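Local coordinates for protein DraIII (Deinococcus radiophilus, PDB 4L0K) that is a type II restriction endonuclease that probably cuts double-stranded DNA within a specific recognition sequence, using a nuclease domain of the His-Me finger clan, at residues Cys4-Lys9 against Gly30-Phe35; Phe18-Gln23 against Ala110-Cys115; Leu122-Tyr127 against Gly148-Gly153; Thr155-Cys160 against Gly195-Phe200. All coordinates share one frame; numbering follows the deposited sequence.

Contact 1 of 4, residues Cys4-Lys9 against Gly30-Phe35; sequences CHKTVK and GKCLEF
Cys4 and Cys32 point their side chains at each other, and SG of Cys4 lies 2.0 Å from SG of Cys32, modelled as a disulfide with a CB-SG-SG-CB torsion of 81°. The Cys4 sulfur stands anti to its backbone N (chi1 -171°), whereas the Cys32 sulfur comes across at a chi1 of -115°, away from the staggered positions. Cys22 brings a third sulfur into bonding distance of both. Since one sulfur can make only a single ordinary disulfide, the trio is best read as a compact cysteine cluster; with His28 touching Cys4, it recalls the cysteine and histidine sets of small zinc-binding knuckles, although no metal is assigned here. The cluster ties the stretch leading into strand 7-8, which pairs antiparallel with strand 20-21, to the loop before helix 39-44. Beside it Lys6 bends at chi3, so that its aliphatic CE passes 4.0 Å from SG of Cys32. Val8 adds the apolar part: its CG2, anti to the carbonyl carbon, presses on the backbone, 3.8 Å from N of Glu34. A short branched side chain suits this flat peptide surface, while the Glu34 carboxylate turns to Tyr112 and His20.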
loop_
_atom_site.group_PDB
_atom_site.type_symbol
_atom_site.label_atom_id
_atom_site.label_comp_id
_atom_site.label_asym_id
_atom_site.label_seq_id
_atom_site.Cartn_x
_atom_site.Cartn_y
_atom_site.Cartn_z
ATOM N N CYS A 4 20.657 3.094 -33.754
ATOM C CA CYS A 4 20.931 1.869 -34.524
ATOM C C CYS A 4 19.607 1.217 -34.909
ATOM O O CYS A 4 19.239 1.177 -36.085
ATOM C CB CYS A 4 21.805 0.908 -33.674
ATOM S SG CYS A 4 22.560 -0.652 -34.405
ATOM N N HIS A 5 18.872 0.752 -33.901
ATOM C CA HIS A 5 17.606 0.035 -34.098
ATOM C C HIS A 5 17.729 -1.295 -34.850
ATOM O O HIS A 5 16.718 -1.936 -35.145
ATOM C CB HIS A 5 16.531 0.927 -34.737
ATOM C CG HIS A 5 15.672 1.644 -33.741
ATOM N ND1 HIS A 5 16.064 1.855 -32.436
ATOM C CD2 HIS A 5 14.435 2.182 -33.854
ATOM C CE1 HIS A 5 15.109 2.498 -31.790
ATOM N NE2 HIS A 5 14.108 2.707 -32.628
ATOM N N LYS A 6 18.955 -1.716 -35.148
ATOM C CA LYS A 6 19.169 -3.059 -35.702
ATOM C C LYS A 6 18.781 -4.121 -34.668
ATOM O O LYS A 6 18.975 -3.922 -33.469
ATOM C CB LYS A 6 20.622 -3.251 -36.169
ATOM C CG LYS A 6 20.983 -2.465 -37.441
ATOM C CD LYS A 6 22.140 -3.103 -38.214
ATOM C CE LYS A 6 23.491 -2.829 -37.568
ATOM N NZ LYS A 6 24.609 -3.276 -38.457
ATOM N N THR A 7 18.230 -5.241 -35.129
ATOM C CA THR A 7 17.807 -6.321 -34.234
ATOM C C THR A 7 18.963 -6.893 -33.407
ATOM O O THR A 7 20.001 -7.261 -33.944
ATOM C CB THR A 7 17.116 -7.443 -35.012
ATOM O OG1 THR A 7 16.002 -6.898 -35.727
ATOM C CG2 THR A 7 16.617 -8.537 -34.073
ATOM N N VAL A 8 18.783 -6.937 -32.091
ATOM C CA VAL A 8 19.825 -7.430 -31.197
ATOM C C VAL A 8 19.644 -8.925 -30.955
ATOM O O VAL A 8 18.565 -9.365 -30.537
ATOM C CB VAL A 8 19.836 -6.675 -29.836
ATOM C CG1 VAL A 8 20.786 -7.347 -28.848
ATOM C CG2 VAL A 8 20.215 -5.201 -30.022
ATOM N N LYS A 9 20.699 -9.693 -31.230
ATOM C CA LYS A 9 20.706 -11.138 -30.990
ATOM C C LYS A 9 20.356 -11.479 -29.545
ATOM O O LYS A 9 20.920 -10.913 -28.614
ATOM C CB LYS A 9 22.067 -11.736 -31.355
ATOM C CG LYS A 9 22.421 -11.568 -32.820
ATOM C CD LYS A 9 23.758 -12.206 -33.161
ATOM C CE LYS A 9 24.040 -12.127 -34.661
ATOM N NZ LYS A 9 25.346 -12.750 -35.017
ATOM N N GLY A 30 30.773 -0.891 -33.401
ATOM C CA GLY A 30 30.984 -2.187 -32.771
ATOM C C GLY A 30 29.802 -3.125 -32.868
ATOM O O GLY A 30 29.020 -3.033 -33.809
ATOM N N LYS A 31 29.674 -4.033 -31.899
ATOM C CA LYS A 31 28.526 -4.944 -31.841
ATOM C C LYS A 31 27.290 -4.231 -31.283
ATOM O O LYS A 31 27.395 -3.399 -30.387
ATOM C CB LYS A 31 28.843 -6.198 -31.022
ATOM C CG LYS A 31 28.919 -5.962 -29.523
ATOM C CD LYS A 31 28.107 -6.996 -28.738
ATOM C CE LYS A 31 28.944 -8.211 -28.341
ATOM N NZ LYS A 31 28.207 -9.099 -27.390
ATOM N N CYS A 32 26.125 -4.559 -31.829
ATOM C CA CYS A 32 24.912 -3.806 -31.554
ATOM C C CYS A 32 24.278 -4.237 -30.200
ATOM O O CYS A 32 24.088 -5.426 -29.943
ATOM C CB CYS A 32 23.959 -3.865 -32.788
ATOM S SG CYS A 32 23.633 -2.212 -33.660
ATOM N N LEU A 33 24.000 -3.264 -29.325
ATOM C CA LEU A 33 23.532 -3.527 -27.953
ATOM C C LEU A 33 22.151 -2.942 -27.584
ATOM O O LEU A 33 21.764 -1.853 -28.028
ATOM C CB LEU A 33 24.547 -3.007 -26.936
ATOM C CG LEU A 33 25.978 -3.526 -26.894
ATOM C CD1 LEU A 33 26.883 -2.404 -26.432
ATOM C CD2 LEU A 33 26.089 -4.696 -25.949
ATOM N N GLU A 34 21.427 -3.662 -26.734
ATOM C CA GLU A 34 20.118 -3.212 -26.275
ATOM C C GLU A 34 20.237 -2.163 -25.152
ATOM O O GLU A 34 19.484 -1.189 -25.132
ATOM C CB GLU A 34 19.232 -4.393 -25.830
ATOM C CG GLU A 34 17.767 -4.001 -25.646
ATOM C CD GLU A 34 16.879 -5.130 -25.149
ATOM O OE1 GLU A 34 17.401 -6.088 -24.540
ATOM O OE2 GLU A 34 15.647 -5.053 -25.363
ATOM N N PHE A 35 21.185 -2.356 -24.232
ATOM C CA PHE A 35 21.349 -1.424 -23.112
ATOM C C PHE A 35 22.768 -0.865 -22.959
ATOM O O PHE A 35 23.393 -1.070 -21.914
ATOM C CB PHE A 35 20.912 -2.083 -21.790
ATOM C CG PHE A 35 19.460 -2.506 -21.765
ATOM C CD1 PHE A 35 18.446 -1.559 -21.660
ATOM C CD2 PHE A 35 19.112 -3.851 -21.839
ATOM C CE1 PHE A 35 17.106 -1.949 -21.645
ATOM C CE2 PHE A 35 17.782 -4.255 -21.828
ATOM C CZ PHE A 35 16.775 -3.302 -21.729
#

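Contact 2 of 4, residues Phe18-Gln23 against Ala110-Cys115; sequences FPHKCQ and ADYDSC
Strand 20-21 passes the first turn of helix 112-126 at a distance, with CA of His20 8.4 Å from CA of Tyr112, so side chains must bridge the gap. Tyr112 does most of this. With CG anti to the backbone N (chi1 176°), it extends to the strand, where its OH accepts from N of Lys21 at 3.0 Å in an almost straight bond (172° at the hydrogen). The same hydroxyl is hydrogen-bonded to Glu34, so two partners grip it; tyrosine offers both the length and the polar tip needed. Lys21 runs the other way. Its extended chain slides along the ring, CG lying 3.9 Å from CE2 of Tyr112, until NZ reaches OD2 of Asp113 at 2.8 Å. This salt bridge uses the syn lone pair of the carboxylate, and the two side chains cross at about a right angle. An alanine here would remove the ammonium group and the chain beyond CB, and with the salt bridge and the aliphatic contact along the Tyr112 ring gone, the strand would probably be held less firmly to the helix start. At the ring's edge, NE2 of Gln23 approaches tip to tip, while its OE1 is held by Arg120. Asp111 caps the helix: its OD2 accepts from N of Ser114 at 3.1 Å, and OG of Ser114 donates to OD1 of Asp111 at 2.7 Å. Strand 20-21, joined on one side to strand 7-8, is thus fastened to the start of helix 112-126, where Tyr77 meets the Tyr112 ring edge-to-face.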
loop_
_atom_site.group_PDB
_atom_site.type_symbol
_atom_site.label_atom_id
_atom_site.label_comp_id
_atom_site.label_asym_id
_atom_site.label_seq_id
_atom_site.Cartn_x
_atom_site.Cartn_y
_atom_site.Cartn_z
ATOM N N PHE A 18 9.473 -11.207 -31.799
ATOM C CA PHE A 18 9.704 -9.764 -31.948
ATOM C C PHE A 18 11.169 -9.381 -31.699
ATOM O O PHE A 18 11.904 -10.109 -31.033
ATOM C CB PHE A 18 8.786 -8.980 -31.011
ATOM C CG PHE A 18 7.326 -9.285 -31.185
ATOM C CD1 PHE A 18 6.593 -8.682 -32.194
ATOM C CD2 PHE A 18 6.680 -10.160 -30.327
ATOM C CE1 PHE A 18 5.234 -8.953 -32.354
ATOM C CE2 PHE A 18 5.312 -10.439 -30.476
ATOM C CZ PHE A 18 4.590 -9.831 -31.490
ATOM N N PRO A 19 11.605 -8.240 -32.243
ATOM C CA PRO A 19 13.018 -7.874 -32.071
ATOM C C PRO A 19 13.330 -7.041 -30.818
ATOM O O PRO A 19 12.572 -6.152 -30.444
ATOM C CB PRO A 19 13.300 -7.029 -33.322
ATOM C CG PRO A 19 11.971 -6.355 -33.609
ATOM C CD PRO A 19 10.907 -7.350 -33.193
ATOM N N HIS A 20 14.456 -7.334 -30.181
ATOM C CA HIS A 20 15.084 -6.373 -29.285
ATOM C C HIS A 20 15.921 -5.448 -30.173
ATOM O O HIS A 20 16.518 -5.910 -31.152
ATOM C CB HIS A 20 15.963 -7.091 -28.256
ATOM C CG HIS A 20 15.202 -8.028 -27.370
ATOM N ND1 HIS A 20 14.808 -7.692 -26.092
ATOM C CD2 HIS A 20 14.732 -9.279 -27.593
ATOM C CE1 HIS A 20 14.141 -8.701 -25.559
ATOM N NE2 HIS A 20 14.077 -9.675 -26.451
ATOM N N LYS A 21 15.966 -4.156 -29.858
ATOM C CA LYS A 21 16.587 -3.209 -30.778
ATOM C C LYS A 21 17.889 -2.593 -30.274
ATOM O O LYS A 21 18.061 -2.379 -29.079
ATOM C CB LYS A 21 15.597 -2.110 -31.177
ATOM C CG LYS A 21 14.218 -2.620 -31.599
ATOM C CD LYS A 21 13.336 -1.444 -32.022
ATOM C CE LYS A 21 11.842 -1.746 -31.883
ATOM N NZ LYS A 21 11.007 -0.515 -32.111
ATOM N N CYS A 22 18.796 -2.322 -31.210
ATOM C CA CYS A 22 20.059 -1.622 -30.956
ATOM C C CYS A 22 19.742 -0.221 -30.411
ATOM O O CYS A 22 18.922 0.497 -30.983
ATOM C CB CYS A 22 20.827 -1.529 -32.288
ATOM S SG CYS A 22 22.583 -1.032 -32.369
ATOM N N GLN A 23 20.372 0.172 -29.310
ATOM C CA GLN A 23 20.144 1.522 -28.808
ATOM C C GLN A 23 21.406 2.390 -28.896
ATOM O O GLN A 23 21.445 3.502 -28.361
ATOM C CB GLN A 23 19.553 1.489 -27.387
ATOM C CG GLN A 23 18.257 0.663 -27.267
ATOM C CD GLN A 23 17.053 1.354 -27.887
ATOM O OE1 GLN A 23 16.994 2.579 -27.943
ATOM N NE2 GLN A 23 16.088 0.572 -28.353
ATOM N N ALA A 110 2.881 -1.499 -21.804
ATOM C CA ALA A 110 3.592 -0.380 -22.419
ATOM C C ALA A 110 4.307 -0.917 -23.647
ATOM O O ALA A 110 4.742 -2.064 -23.646
ATOM C CB ALA A 110 4.603 0.209 -21.450
ATOM N N ASP A 111 4.433 -0.099 -24.689
ATOM C CA ASP A 111 5.148 -0.523 -25.896
ATOM C C ASP A 111 6.651 -0.653 -25.619
ATOM O O ASP A 111 7.138 -0.187 -24.588
ATOM C CB ASP A 111 4.869 0.418 -27.083
ATOM C CG ASP A 111 5.376 1.822 -26.843
ATOM O OD1 ASP A 111 4.628 2.633 -26.245
ATOM O OD2 ASP A 111 6.524 2.120 -27.243
ATOM N N TYR A 112 7.370 -1.287 -26.542
ATOM C CA TYR A 112 8.782 -1.611 -26.367
ATOM C C TYR A 112 9.653 -0.357 -26.244
ATOM O O TYR A 112 10.501 -0.241 -25.330
ATOM C CB TYR A 112 9.285 -2.510 -27.518
ATOM C CG TYR A 112 10.768 -2.788 -27.433
ATOM C CD1 TYR A 112 11.255 -3.885 -26.726
ATOM C CD2 TYR A 112 11.685 -1.936 -28.034
ATOM C CE1 TYR A 112 12.625 -4.119 -26.621
ATOM C CE2 TYR A 112 13.046 -2.163 -27.939
ATOM C CZ TYR A 112 13.509 -3.250 -27.236
ATOM O OH TYR A 112 14.868 -3.451 -27.156
ATOM N N ASP A 113 9.447 0.573 -27.177
ATOM C CA ASP A 113 10.226 1.808 -27.214
ATOM C C ASP A 113 10.094 2.597 -25.908
ATOM O O ASP A 113 11.070 3.151 -25.424
ATOM C CB ASP A 113 9.806 2.693 -28.390
ATOM C CG ASP A 113 10.149 2.084 -29.760
ATOM O OD1 ASP A 113 9.655 2.641 -30.762
ATOM O OD2 ASP A 113 10.890 1.067 -29.848
ATOM N N SER A 114 8.883 2.640 -25.353
ATOM C CA SER A 114 8.614 3.348 -24.097
ATOM C C SER A 114 9.398 2.734 -22.944
ATOM O O SER A 114 10.009 3.460 -22.150
ATOM C CB SER A 114 7.124 3.314 -23.758
ATOM O OG SER A 114 6.366 3.995 -24.737
ATOM N N CYS A 115 9.369 1.401 -22.858
ATOM C CA CYS A 115 10.132 0.681 -21.846
ATOM C C CYS A 115 11.614 1.022 -21.927
ATOM O O CYS A 115 12.252 1.299 -20.899
ATOM C CB CYS A 115 9.905 -0.825 -21.956
ATOM S SG CYS A 115 8.185 -1.282 -21.624
#

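Contact 3 of 4, residues Leu122-Tyr127 against Gly148-Gly153; sequences LTWLAY and GPMVAG
The last turn of helix 112-126 is buttressed here by the loop that leaves helix 137-147, the next helix along the chain. Trp124 carries the polar link. Its CG stands anti to the backbone N, which sends the indole outward until NE1 donates to O of Gly148 at 3.0 Å. The bond is bent, 144° at the hydrogen, and the donor sits 28° above the carbonyl plane. Gly148 is the first residue past helix 137-147, and its positive phi of 103° would push any CB against the preceding carbonyl, so glycine is the natural choice. Met150 supplies the apolar half. Its extended chain slides past the indole in the opposite direction, with CG 3.8 Å from NE1 of Trp124, and its terminal CE comes to rest 3.7 Å from CB of Tyr127. A long, flexible thioether suits this task because one unbranched chain can touch two aromatic residues a turn apart. A leucine at Trp124, without the indole N-H, would probably leave the loop less firmly tied to helix 112-126 and lose much of the indole's contact with Met150, Leu143 and Phe147. With Leu143 touching both Trp124 and Met150, the contact ties the C-terminal part of helix 112-126 to the loop following helix 137-147, a helix terminated by a glycine of positive phi, a common helix C-terminal stop.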
loop_
_atom_site.group_PDB
_atom_site.type_symbol
_atom_site.label_atom_id
_atom_site.label_comp_id
_atom_site.label_asym_id
_atom_site.label_seq_id
_atom_site.Cartn_x
_atom_site.Cartn_y
_atom_site.Cartn_z
ATOM N N LEU A 122 15.820 6.551 -16.165
ATOM C CA LEU A 122 16.194 6.065 -14.854
ATOM C C LEU A 122 17.711 5.961 -14.698
ATOM O O LEU A 122 18.242 6.221 -13.611
ATOM C CB LEU A 122 15.530 4.706 -14.624
ATOM C CG LEU A 122 14.294 4.644 -13.733
ATOM C CD1 LEU A 122 13.636 6.001 -13.522
ATOM C CD2 LEU A 122 13.301 3.641 -14.270
ATOM N N THR A 123 18.412 5.578 -15.770
ATOM C CA THR A 123 19.881 5.597 -15.732
ATOM C C THR A 123 20.421 7.028 -15.578
ATOM O O THR A 123 21.401 7.300 -14.839
ATOM C CB THR A 123 20.495 4.975 -17.009
ATOM O OG1 THR A 123 19.873 3.712 -17.272
ATOM C CG2 THR A 123 21.995 4.782 -16.837
ATOM N N TRP A 124 19.784 7.939 -16.300
ATOM C CA TRP A 124 20.159 9.346 -16.236
ATOM C C TRP A 124 19.966 9.897 -14.808
ATOM O O TRP A 124 20.833 10.607 -14.282
ATOM C CB TRP A 124 19.352 10.138 -17.268
ATOM C CG TRP A 124 19.614 11.627 -17.304
ATOM C CD1 TRP A 124 20.658 12.267 -17.919
ATOM C CD2 TRP A 124 18.788 12.659 -16.738
ATOM N NE1 TRP A 124 20.541 13.624 -17.759
ATOM C CE2 TRP A 124 19.407 13.896 -17.041
ATOM C CE3 TRP A 124 17.595 12.655 -15.998
ATOM C CZ2 TRP A 124 18.876 15.128 -16.614
ATOM C CZ3 TRP A 124 17.055 13.882 -15.584
ATOM C CH2 TRP A 124 17.701 15.102 -15.898
ATOM N N LEU A 125 18.842 9.548 -14.181
ATOM C CA LEU A 125 18.563 9.980 -12.808
ATOM C C LEU A 125 19.612 9.382 -11.900
ATOM O O LEU A 125 20.100 10.048 -10.979
ATOM C CB LEU A 125 17.194 9.475 -12.331
ATOM C CG LEU A 125 15.960 10.368 -12.306
ATOM C CD1 LEU A 125 16.241 11.763 -12.859
ATOM C CD2 LEU A 125 14.790 9.671 -13.018
ATOM N N ALA A 126 19.943 8.113 -12.152
ATOM C CA ALA A 126 20.820 7.366 -11.241
ATOM C C ALA A 126 22.220 7.983 -11.171
ATOM O O ALA A 126 22.815 8.079 -10.095
ATOM C CB ALA A 126 20.884 5.884 -11.613
ATOM N N TYR A 127 22.736 8.423 -12.314
ATOM C CA TYR A 127 24.055 9.062 -12.306
ATOM C C TYR A 127 24.081 10.434 -11.596
ATOM O O TYR A 127 25.140 11.023 -11.409
ATOM C CB TYR A 127 24.641 9.138 -13.732
ATOM C CG TYR A 127 25.293 7.841 -14.139
ATOM C CD1 TYR A 127 26.447 7.407 -13.501
ATOM C CD2 TYR A 127 24.757 7.042 -15.148
ATOM C CE1 TYR A 127 27.057 6.213 -13.848
ATOM C CE2 TYR A 127 25.373 5.834 -15.511
ATOM C CZ TYR A 127 26.520 5.426 -14.848
ATOM O OH TYR A 127 27.152 4.231 -15.157
ATOM N N GLY A 148 19.299 16.237 -21.132
ATOM C CA GLY A 148 19.927 17.452 -20.665
ATOM C C GLY A 148 21.103 17.173 -19.751
ATOM O O GLY A 148 21.357 16.032 -19.362
ATOM N N PRO A 149 21.841 18.230 -19.414
ATOM C CA PRO A 149 23.020 18.148 -18.551
ATOM C C PRO A 149 22.774 17.421 -17.228
ATOM O O PRO A 149 21.811 17.699 -16.510
ATOM C CB PRO A 149 23.368 19.624 -18.296
ATOM C CG PRO A 149 22.185 20.406 -18.785
ATOM C CD PRO A 149 21.597 19.605 -19.877
ATOM N N MET A 150 23.665 16.487 -16.919
ATOM C CA MET A 150 23.675 15.869 -15.613
ATOM C C MET A 150 24.096 16.898 -14.581
ATOM O O MET A 150 25.097 17.599 -14.752
ATOM C CB MET A 150 24.621 14.674 -15.589
ATOM C CG MET A 150 24.047 13.438 -16.276
ATOM S SD MET A 150 25.191 12.053 -16.192
ATOM C CE MET A 150 24.252 10.763 -17.018
ATOM N N VAL A 151 23.309 17.013 -13.523
ATOM C CA VAL A 151 23.677 17.866 -12.404
ATOM C C VAL A 151 23.855 16.996 -11.168
ATOM O O VAL A 151 22.895 16.403 -10.671
ATOM C CB VAL A 151 22.632 18.959 -12.157
ATOM C CG1 VAL A 151 23.032 19.805 -10.960
ATOM C CG2 VAL A 151 22.510 19.837 -13.389
ATOM N N ALA A 152 25.095 16.905 -10.698
ATOM C CA ALA A 152 25.423 16.084 -9.546
ATOM C C ALA A 152 24.471 16.307 -8.364
ATOM O O ALA A 152 24.171 17.455 -8.000
ATOM C CB ALA A 152 26.861 16.349 -9.120
ATOM N N GLY A 153 23.989 15.207 -7.784
ATOM C CA GLY A 153 23.200 15.272 -6.557
ATOM C C GLY A 153 21.808 15.878 -6.707
ATOM O O GLY A 153 21.148 16.165 -5.714
#

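Contact 4 of 4, residues Thr155-Cys160 against Gly195-Phe200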
loop_
_atom_site.group_PDB
_atom_site.type_symbol
_atom_site.label_atom_id
_atom_site.label_comp_id
_atom_site.label_asym_id
_atom_site.label_seq_id
_atom_site.Cartn_x
_atom_site.Cartn_y
_atom_site.Cartn_z
ATOM N N THR A 155 19.190 14.391 -8.076
ATOM C CA THR A 155 18.132 13.386 -8.079
ATOM C C THR A 155 17.403 13.327 -6.743
ATOM O O THR A 155 18.000 12.977 -5.723
ATOM C CB THR A 155 18.665 12.002 -8.490
ATOM O OG1 THR A 155 19.043 12.059 -9.869
ATOM C CG2 THR A 155 17.577 10.924 -8.333
ATOM N N ASN A 156 16.116 13.696 -6.756
ATOM C CA ASN A 156 15.283 13.655 -5.544
ATOM C C ASN A 156 14.104 12.660 -5.625
ATOM O O ASN A 156 13.658 12.305 -6.721
ATOM C CB ASN A 156 14.701 15.042 -5.239
ATOM C CG ASN A 156 15.749 16.116 -5.173
ATOM O OD1 ASN A 156 16.859 15.883 -4.707
ATOM N ND2 ASN A 156 15.404 17.316 -5.649
ATOM N N CYS A 157 13.591 12.245 -4.465
ATOM C CA CYS A 157 12.277 11.608 -4.389
ATOM C C CYS A 157 11.287 12.467 -5.172
ATOM O O CYS A 157 11.210 13.675 -4.949
ATOM C CB CYS A 157 11.833 11.464 -2.919
ATOM S SG CYS A 157 10.201 10.618 -2.587
ATOM N N GLU A 158 10.546 11.858 -6.100
ATOM C CA GLU A 158 9.569 12.595 -6.911
ATOM C C GLU A 158 8.406 13.121 -6.085
ATOM O O GLU A 158 7.793 14.121 -6.469
ATOM C CB GLU A 158 9.025 11.742 -8.065
ATOM C CG GLU A 158 10.069 11.342 -9.060
ATOM C CD GLU A 158 10.572 12.515 -9.882
ATOM O OE1 GLU A 158 9.821 13.506 -10.023
ATOM O OE2 GLU A 158 11.711 12.432 -10.391
ATOM N N ILE A 159 8.093 12.416 -4.989
ATOM C CA ILE A 159 7.090 12.844 -4.011
ATOM C C ILE A 159 7.664 13.696 -2.847
ATOM O O ILE A 159 7.301 14.853 -2.774
ATOM C CB ILE A 159 6.309 11.645 -3.425
ATOM C CG1 ILE A 159 5.594 10.874 -4.534
ATOM C CG2 ILE A 159 5.331 12.121 -2.365
ATOM C CD1 ILE A 159 6.227 9.552 -4.860
ATOM N N CYS A 160 8.511 13.100 -1.973
ATOM C CA CYS A 160 9.251 13.739 -0.822
ATOM C C CYS A 160 9.912 15.109 -1.268
ATOM O O CYS A 160 9.871 16.104 -0.559
ATOM C CB CYS A 160 10.292 12.718 -0.080
ATOM S SG CYS A 160 10.113 10.700 -0.545
ATOM N N GLY A 195 10.512 8.421 -12.304
ATOM C CA GLY A 195 11.657 8.818 -11.507
ATOM C C GLY A 195 11.877 7.875 -10.348
ATOM O O GLY A 195 11.441 6.743 -10.399
ATOM N N PHE A 196 12.532 8.341 -9.294
ATOM C CA PHE A 196 12.685 7.526 -8.096
ATOM C C PHE A 196 11.914 8.122 -6.916
ATOM O O PHE A 196 11.712 9.356 -6.834
ATOM C CB PHE A 196 14.168 7.359 -7.743
ATOM C CG PHE A 196 14.978 6.646 -8.807
ATOM C CD1 PHE A 196 14.584 5.418 -9.292
ATOM C CD2 PHE A 196 16.133 7.217 -9.304
ATOM C CE1 PHE A 196 15.322 4.768 -10.263
ATOM C CE2 PHE A 196 16.893 6.575 -10.284
ATOM C CZ PHE A 196 16.473 5.344 -10.768
ATOM N N ALA A 197 11.473 7.242 -6.016
ATOM C CA ALA A 197 10.756 7.660 -4.804
ATOM C C ALA A 197 11.068 6.733 -3.638
ATOM O O ALA A 197 11.263 5.532 -3.838
ATOM C CB ALA A 197 9.266 7.674 -5.051
ATOM N N HIS A 198 11.123 7.285 -2.425
ATOM C CA HIS A 198 11.079 6.458 -1.224
ATOM C C HIS A 198 9.890 5.520 -1.288
ATOM O O HIS A 198 8.818 5.900 -1.775
ATOM C CB HIS A 198 10.891 7.307 0.035
ATOM C CG HIS A 198 12.018 8.236 0.304
ATOM N ND1 HIS A 198 11.941 9.584 0.043
ATOM C CD2 HIS A 198 13.264 8.009 0.786
ATOM C CE1 HIS A 198 13.092 10.152 0.367
ATOM N NE2 HIS A 198 13.910 9.218 0.816
ATOM N N ARG A 199 10.085 4.311 -0.776
ATOM C CA ARG A 199 9.008 3.339 -0.639
ATOM C C ARG A 199 7.793 3.985 0.019
ATOM O O ARG A 199 6.693 3.960 -0.538
ATOM C CB ARG A 199 9.492 2.162 0.196
ATOM C CG ARG A 199 8.390 1.299 0.757
ATOM C CD ARG A 199 8.083 0.135 -0.141
ATOM N NE ARG A 199 6.862 -0.540 0.293
ATOM C CZ ARG A 199 6.091 -1.289 -0.491
ATOM N NH1 ARG A 199 5.000 -1.852 0.010
ATOM N NH2 ARG A 199 6.405 -1.471 -1.773
ATOM N N PHE A 200 8.003 4.609 1.174
ATOM C CA PHE A 200 6.894 5.248 1.876
ATOM C C PHE A 200 6.117 6.213 0.976
ATOM O O PHE A 200 4.882 6.153 0.901
ATOM C CB PHE A 200 7.346 5.990 3.150
ATOM C CG PHE A 200 6.202 6.653 3.870
ATOM C CD1 PHE A 200 5.455 5.948 4.819
ATOM C CD2 PHE A 200 5.823 7.950 3.549
ATOM C CE1 PHE A 200 4.360 6.541 5.457
ATOM C CE2 PHE A 200 4.731 8.554 4.183
ATOM C CZ PHE A 200 3.995 7.842 5.134
HETATM O O HOH W 1 13.702 10.884 -9.244
#
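Glu158 can be followed outward from a backbone already bonded to strand 194-198, for its N donates to O of Phe196 at 2.9 Å, nearly along the C=O axis. Its CB lies 3.8 Å from that O of Phe196, and CG comes closer to the same oxygen. A bend at chi2 (-70°) then folds the chain back over Gly195, where OE2 stands 3.8 Å from CA of Gly195. A side chain on Gly195 would clash with this oxygen, which explains the glycine. At the tip, OE2 meets a water at 2.8 Å; the water accepts from N of Phe196 and also lies near O of Asn156, so it knits loop to strand. The Phe196 ring takes CG2 of Thr155 at its edge, and CD1 of Ile159 packs 3.6 Å from CB of Ala197, a small residue that lets loop and strand come close. Strands 179-183 and 194-198 followed by helix 199-205 form the beta-beta-alpha unit expected of a His-Me finger nuclease. Facing His198, the N-cap residue where strand gives way to helix, the loop brings up Cys157 and Cys160, modelled as a disulfide, SG to SG 2.0 Å; Cys201 is modelled as bonded to Cys160 too, more than one sulfur ordinarily makes. SG of Cys157 lies 3.3 Å from ND1 of His198, a buried nitrogen with no hydrogen-bonding partner. Three crowded sulfurs and this imidazole, in a Cys-X-X-Cys and His-X-X-Cys pattern, are consistent with a structural zinc site like those of related HNH enzymes, though no metal is assigned.

How the contacts relate
Contact 4 is the buried one and contact 2 partly so, whereas contacts 1 and 3 lie near the surface. Contacts 1 and 2 share the small sheet of strands 7-8 and 20-21 and meet through the sulfurs of Cys22, Cys4 and Cys32; contacts 2 and 3 use opposite ends of helix 112-126. That helix also reaches contact 4, whose Phe196 packs on Leu122 and Leu125. Cysteine clusters mark both contact 1 and contact 4, about 32 Å apart between centres, on opposite sides of the chain's centre. The partly buried contact 2 uses a salt bridge and a shared hydroxyl, the surface contact 3 an indole bond and a methionine, and the buried contact 4 backbone and water bonding beside its sulfurs.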